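Local structure of thioesterase (Xanthomonas campestris pv. campestris, 2FUJ) at the interface of chains A and B. The protein probably hydrolyses fatty acyl-CoA thioesters, as a putative acyl-CoA thioesterase that adopts a tetrameric hotdog fold. Numbering follows the deposited sequence. Chains: chain A/B, conserved hypothetical protein.

The interface of chains A and B. Residues chain A 30-31, 34, 64, 68; chain B 30-31, 34, 64, 68.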
# COMPACT_ATOMS: atom_id res chain seq x y z
N ASN A 30 3.00 -10.00 -4.37
CA ASN A 30 2.13 -11.06 -3.85
C ASN A 30 1.01 -10.53 -2.95
O ASN A 30 -0.15 -10.96 -3.06
CB ASN A 30 2.94 -12.07 -3.03
CG ASN A 30 4.05 -12.73 -3.82
OD1 ASN A 30 3.85 -13.20 -4.94
ND2 ASN A 30 5.23 -12.79 -3.23
N ALA A 31 1.35 -9.61 -2.05
CA ALA A 31 0.37 -9.05 -1.13
C ALA A 31 -0.80 -8.35 -1.81
O ALA A 31 -1.91 -8.31 -1.27
CB ALA A 31 1.04 -8.10 -0.17
N ILE A 34 -4.02 -10.53 -2.47
CA ILE A 34 -5.00 -10.63 -1.41
C ILE A 34 -5.93 -9.42 -1.49
O ILE A 34 -7.11 -9.52 -1.18
CB ILE A 34 -4.32 -10.68 -0.01
CG1 ILE A 34 -3.66 -12.05 0.23
CG2 ILE A 34 -5.36 -10.44 1.08
CD1 ILE A 34 -2.66 -12.09 1.38
N THR A 64 -6.33 -16.86 4.15
CA THR A 64 -6.16 -16.56 2.74
C THR A 64 -5.11 -17.54 2.23
O THR A 64 -3.99 -17.59 2.74
CB THR A 64 -5.68 -15.11 2.47
OG1 THR A 64 -4.52 -14.82 3.26
CG2 THR A 64 -6.79 -14.12 2.79
N TYR A 68 0.37 -18.54 -6.57
CA TYR A 68 0.85 -17.65 -7.62
C TYR A 68 1.31 -18.50 -8.80
O TYR A 68 2.34 -19.17 -8.73
CB TYR A 68 1.98 -16.80 -7.05
CG TYR A 68 1.55 -16.07 -5.80
CD1 TYR A 68 0.79 -14.89 -5.88
CD2 TYR A 68 1.82 -16.58 -4.54
CE1 TYR A 68 0.33 -14.26 -4.75
CE2 TYR A 68 1.36 -15.95 -3.39
CZ TYR A 68 0.61 -14.79 -3.50
OH TYR A 68 0.14 -14.15 -2.37
N ASN B 30 -5.61 -7.68 6.14
CA ASN B 30 -5.10 -9.02 5.85
C ASN B 30 -3.89 -9.02 4.90
O ASN B 30 -2.90 -9.73 5.13
CB ASN B 30 -6.18 -9.90 5.22
CG ASN B 30 -7.41 -10.05 6.09
OD1 ASN B 30 -7.32 -10.33 7.29
ND2 ASN B 30 -8.57 -9.88 5.49
N ALA B 31 -3.98 -8.23 3.83
CA ALA B 31 -2.91 -8.17 2.85
C ALA B 31 -1.57 -7.72 3.42
O ALA B 31 -0.51 -8.09 2.91
CB ALA B 31 -3.31 -7.27 1.71
N ILE B 34 0.91 -10.55 4.58
CA ILE B 34 1.78 -11.14 3.58
C ILE B 34 3.02 -10.25 3.45
O ILE B 34 4.12 -10.74 3.21
CB ILE B 34 1.08 -11.26 2.20
CG1 ILE B 34 0.05 -12.40 2.21
CG2 ILE B 34 2.11 -11.54 1.11
CD1 ILE B 34 -0.96 -12.37 1.07
N THR B 64 1.12 -18.44 -0.63
CA THR B 64 1.08 -17.83 0.70
C THR B 64 -0.18 -18.35 1.36
O THR B 64 -1.29 -18.18 0.83
CB THR B 64 1.04 -16.28 0.66
OG1 THR B 64 -0.01 -15.83 -0.20
CG2 THR B 64 2.38 -15.73 0.19
N TYR B 68 -5.47 -16.02 10.02
CA TYR B 68 -5.65 -14.85 10.87
C TYR B 68 -6.30 -15.29 12.17
O TYR B 68 -7.47 -15.63 12.20
CB TYR B 68 -6.50 -13.84 10.11
CG TYR B 68 -5.91 -13.51 8.75
CD1 TYR B 68 -4.85 -12.61 8.63
CD2 TYR B 68 -6.36 -14.16 7.61
CE1 TYR B 68 -4.26 -12.37 7.41
CE2 TYR B 68 -5.76 -13.92 6.37
CZ TYR B 68 -4.71 -13.02 6.28
OH TYR B 68 -4.12 -12.78 5.06
O HOH W 1 -2.32 -15.74 1.57
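The hydroxyl OG1 of A:Thr64 is gripped from the partner chain by the phenol OH of B:Tyr68, 2.7 Å away, and by a water on the two-fold axis at 2.9 Å. Which hydroxyl donates is not fixed by the heavy atoms. The twin pair, B:Thr64 with A:Tyr68, repeats the arrangement. OG1 of A:Thr64 lies between the backbone N and the carbonyl carbon (chi1 52°), which turns it toward the phenol, while CG2 of A:Thr64 packs 3.7 Å from CE2 of B:Tyr68; the two side chains cross at about a right angle. The shared water also lies 2.8 Å from the carbonyl O of A:Thr64 and, by symmetry, meets the same two groups of B:Thr64, so this water ties the two strands together across the axis.

Each tyrosine also touches the asparagine of its own chain, A:Asn30 or B:Asn30, which may help to place it. The OH of A:Tyr68 donates to the backbone O of A:Asn30 at 3.3 Å, a long bond with the phenol 59° out of the carbonyl plane and a C=O...O angle of 104°. The amide oxygen OD1 of A:Asn30 sits 3.5 Å above the centre of the A:Tyr68 ring, capping one face.

Beside this polar chain, A:Ile34 and B:Ile34 point tip to tip across the axis. Their modelled CD1 atoms overlap, so the detailed packing there is doubtful. CG2 of A:Ile34, anti to the backbone N, instead rests 3.8 Å from CA of B:Ala31, and B:Ile34 does the same to A:Ala31.

The patch pairs the N-terminal ends of the two 30-47 helices, and beside them the two 58-68 strands, across a two-fold interface within the hotdog tetramer.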